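Local coordinates for cytochrome c, class II (Shewanella frigidimarina, PDB 4ULV), which carries a covalently attached heme c, binds diatomic gases at it and probably takes part in electron transfer, at residues E57-G62 with K73-K78. Sequence-based numbering, arbitrary orientation. Where two conformers were deposited one is given.
With HEC (heme c), chain C; SO4 (sulfate ion), chain G.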
loop_
_atom_site.group_PDB
_atom_site.type_symbol
_atom_site.label_atom_id
_atom_site.label_comp_id
_atom_site.label_asym_id
_atom_site.label_seq_id
_atom_site.Cartn_x
_atom_site.Cartn_y
_atom_site.Cartn_z
ATOM N N GLU A 57 9.707 -3.557 6.355
ATOM C CA GLU A 57 9.302 -4.248 7.585
ATOM C C GLU A 57 9.279 -5.777 7.406
ATOM O O GLU A 57 9.526 -6.504 8.387
ATOM C CB GLU A 57 7.945 -3.748 8.010
ATOM C CG GLU A 57 7.505 -4.316 9.380
ATOM C CD GLU A 57 6.214 -3.788 9.922
ATOM O OE1 GLU A 57 5.612 -2.876 9.270
ATOM O OE2 GLU A 57 5.853 -4.218 11.055
ATOM N N GLY A 58 8.979 -6.236 6.203
ATOM C CA GLY A 58 8.946 -7.675 5.977
ATOM C C GLY A 58 10.287 -8.386 5.916
ATOM O O GLY A 58 10.293 -9.627 5.886
ATOM N N PHE A 59 11.410 -7.677 5.831
ATOM C CA PHE A 59 12.715 -8.327 5.660
ATOM C C PHE A 59 13.364 -8.795 6.958
ATOM O O PHE A 59 14.470 -8.361 7.350
ATOM C CB PHE A 59 13.628 -7.453 4.832
ATOM C CG PHE A 59 13.233 -7.404 3.379
ATOM C CD1 PHE A 59 13.658 -8.384 2.482
ATOM C CD2 PHE A 59 12.349 -6.399 2.909
ATOM C CE1 PHE A 59 13.233 -8.331 1.183
ATOM C CE2 PHE A 59 11.952 -6.387 1.588
ATOM C CZ PHE A 59 12.410 -7.367 0.719
ATOM N N ILE A 60 12.634 -9.694 7.626
ATOM C CA ILE A 60 13.040 -10.216 8.918
ATOM C C ILE A 60 14.135 -11.263 8.763
ATOM O O ILE A 60 14.202 -12.000 7.719
ATOM C CB ILE A 60 11.808 -10.714 9.731
ATOM C CG1 ILE A 60 11.216 -11.984 9.070
ATOM C CG2 ILE A 60 10.773 -9.594 9.799
ATOM C CD1 ILE A 60 10.117 -12.573 9.943
ATOM N N ALA A 61 14.968 -11.386 9.790
ATOM C CA ALA A 61 15.998 -12.415 9.786
ATOM C C ALA A 61 15.433 -13.811 9.520
ATOM O O ALA A 61 14.381 -14.181 10.055
ATOM C CB ALA A 61 16.788 -12.411 11.092
ATOM N N GLY A 62 16.151 -14.583 8.689
ATOM C CA GLY A 62 15.757 -15.967 8.362
ATOM C C GLY A 62 14.772 -16.098 7.213
ATOM O O GLY A 62 14.507 -17.227 6.751
ATOM N N LYS A 73 21.933 -12.611 0.833
ATOM C CA LYS A 73 22.797 -11.399 0.802
ATOM C C LYS A 73 22.215 -10.194 1.545
ATOM O O LYS A 73 22.963 -9.415 2.145
ATOM C CB LYS A 73 23.196 -10.958 -0.670
ATOM C CG LYS A 73 24.456 -10.092 -0.787
ATOM C CD LYS A 73 24.745 -9.687 -2.243
ATOM C CE LYS A 73 24.677 -10.820 -3.250
ATOM N N ILE A 74 20.886 -10.051 1.511
ATOM C CA ILE A 74 20.241 -8.927 2.211
ATOM C C ILE A 74 20.688 -8.825 3.670
ATOM O O ILE A 74 20.938 -7.748 4.189
ATOM C CB ILE A 74 18.721 -9.075 2.107
ATOM C CG1 ILE A 74 18.275 -8.907 0.666
ATOM C CG2 ILE A 74 17.986 -8.167 3.106
ATOM C CD1 ILE A 74 16.838 -9.197 0.396
ATOM N N TRP A 75 20.760 -9.973 4.323
ATOM C CA TRP A 75 21.046 -10.026 5.725
ATOM C C TRP A 75 22.537 -9.988 6.052
ATOM O O TRP A 75 22.927 -9.596 7.149
ATOM C CB TRP A 75 20.321 -11.216 6.377
ATOM C CG TRP A 75 18.822 -10.948 6.366
ATOM C CD1 TRP A 75 18.094 -10.198 7.282
ATOM C CD2 TRP A 75 17.897 -11.328 5.345
ATOM N NE1 TRP A 75 16.816 -10.082 6.872
ATOM C CE2 TRP A 75 16.653 -10.766 5.686
ATOM C CE3 TRP A 75 18.012 -12.070 4.162
ATOM C CZ2 TRP A 75 15.540 -10.922 4.912
ATOM C CZ3 TRP A 75 16.887 -12.225 3.384
ATOM C CH2 TRP A 75 15.667 -11.670 3.762
ATOM N N GLN A 76 23.369 -10.298 5.068
ATOM C CA GLN A 76 24.794 -10.112 5.259
ATOM C C GLN A 76 25.184 -8.657 5.188
ATOM O O GLN A 76 26.089 -8.218 5.942
ATOM C CB GLN A 76 25.620 -10.876 4.243
ATOM C CG GLN A 76 27.082 -10.569 4.458
ATOM C CD GLN A 76 27.967 -11.652 4.017
ATOM O OE1 GLN A 76 28.046 -11.941 2.815
ATOM N NE2 GLN A 76 28.703 -12.229 4.960
ATOM N N ASP A 77 24.536 -7.925 4.281
ATOM C CA ASP A 77 24.819 -6.551 3.966
ATOM C C ASP A 77 23.586 -5.662 4.264
ATOM O O ASP A 77 23.157 -4.902 3.371
ATOM C CB ASP A 77 25.211 -6.519 2.496
ATOM C CG ASP A 77 26.572 -7.209 2.251
ATOM O OD1 ASP A 77 27.287 -7.507 3.228
ATOM O OD2 ASP A 77 26.950 -7.371 1.103
ATOM N N LYS A 78 22.966 -5.819 5.447
ATOM C CA LYS A 78 21.693 -5.148 5.676
ATOM C C LYS A 78 21.874 -3.639 5.703
ATOM O O LYS A 78 20.949 -2.947 5.342
ATOM C CB LYS A 78 20.996 -5.679 6.934
ATOM C CG LYS A 78 19.543 -5.249 7.070
ATOM C CD LYS A 78 18.622 -6.137 6.264
ATOM C CE LYS A 78 17.156 -5.774 6.241
ATOM N NZ LYS A 78 16.526 -5.802 7.588
HETATM FE FE HEC C . 11.429 -4.717 -5.748
HETATM C CHA HEC C . 10.263 -7.918 -5.321
HETATM C CHB HEC C . 8.991 -4.157 -8.006
HETATM C CHC HEC C . 12.164 -1.403 -5.683
HETATM C CHD HEC C . 13.802 -5.283 -3.387
HETATM N NA HEC C . 9.858 -5.873 -6.499
HETATM C C1A HEC C . 9.542 -7.158 -6.247
HETATM C C2A HEC C . 8.447 -7.585 -7.011
HETATM C C3A HEC C . 8.088 -6.517 -7.772
HETATM C C4A HEC C . 8.982 -5.452 -7.430
HETATM C CMA HEC C . 6.996 -6.461 -8.786
HETATM C CAA HEC C . 7.819 -8.984 -6.979
HETATM C CBA HEC C . 6.729 -9.045 -5.891
HETATM C CGA HEC C . 5.997 -10.384 -5.864
HETATM O O1A HEC C . 6.573 -11.356 -5.382
HETATM O O2A HEC C . 4.833 -10.419 -6.293
HETATM N NB HEC C . 10.635 -3.014 -6.610
HETATM C C1B HEC C . 9.714 -2.973 -7.613
HETATM C C2B HEC C . 9.610 -1.724 -8.240
HETATM C C3B HEC C . 10.517 -0.980 -7.545
HETATM C C4B HEC C . 11.143 -1.751 -6.570
HETATM C CMB HEC C . 8.791 -1.365 -9.413
HETATM C CAB HEC C . 10.898 0.478 -7.737
HETATM C CBB HEC C . 9.740 1.409 -8.076
HETATM N NC HEC C . 12.732 -3.484 -4.654
HETATM C C1C HEC C . 12.961 -2.123 -4.824
HETATM C C2C HEC C . 14.018 -1.696 -3.997
HETATM C C3C HEC C . 14.489 -2.812 -3.310
HETATM C C4C HEC C . 13.648 -3.891 -3.775
HETATM C CMC HEC C . 14.514 -0.247 -3.950
HETATM C CAC HEC C . 15.627 -2.953 -2.347
HETATM C CBC HEC C . 16.059 -1.781 -1.520
HETATM N ND HEC C . 11.931 -6.325 -4.518
HETATM C C1D HEC C . 12.988 -6.415 -3.725
HETATM C C2D HEC C . 13.202 -7.738 -3.234
HETATM C C3D HEC C . 12.137 -8.451 -3.707
HETATM C C4D HEC C . 11.402 -7.577 -4.548
HETATM C CMD HEC C . 14.263 -8.212 -2.329
HETATM C CAD HEC C . 11.810 -9.877 -3.390
HETATM C CBD HEC C . 10.709 -10.021 -2.336
HETATM C CGD HEC C . 10.364 -11.487 -2.009
HETATM O O1D HEC C . 10.272 -12.286 -3.007
HETATM O O2D HEC C . 10.281 -11.764 -0.804
HETATM S S SO4 G . 13.949 -9.574 13.135
HETATM O O1 SO4 G . 13.489 -10.938 13.359
HETATM O O2 SO4 G . 14.581 -9.027 14.355
HETATM O O3 SO4 G . 12.785 -8.753 12.797
HETATM O O4 SO4 G . 14.894 -9.638 12.025
#
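The indole N-H of Trp75 (NE1) donates to the backbone O of Phe59, 2.9 Å away with an N-H...O angle of 151°. The oxygen lies near the indole plane, but NE1 stands well above the plane of the Phe59 carbonyl. Lys78 NZ reaches the same oxygen in a weak bond of 3.3 Å. A bend at the last torsion (chi4 -61°) sets NZ at this oxygen. Phe59 is the centre of an inverse gamma turn.

The tightly packed side faces the heme. The side chains of Phe59 and Trp75 cross at about a right angle, and Trp75 CZ2 meets the edge of the phenyl ring, 4.0 Å from Phe59 CD1. Ile74 CD1 approaches Phe59 CE1 at 3.8 Å. Both side chains belong to the heme pocket and touch the heme methyl CMD, which is 3.7 Å from Phe59 CE1. Ile74 CG2 also lies over the centre of one indole face. An alanine in place of Trp75 would probably leave the Phe59 carbonyl without its stronger bond across the contact and open a gap beside the phenyl ring.

The other side is looser. The side chains of Ile60 and Ala61 start out away from residues 73-78. Ala61 N binds a sulfate O4 at 2.8 Å, an ion probably from the crystallisation liquor. A glycerol, probably of the same origin, bonds to Lys78 NZ.

The contact ties the loop after helix 38-51 to the short helix 73-76 and the start of helix 78-98, at one end of the helical bundle. Phe59 also packs on Phe16 of helix 5-30, and Ile74 on Tyr125 of helix 104-125.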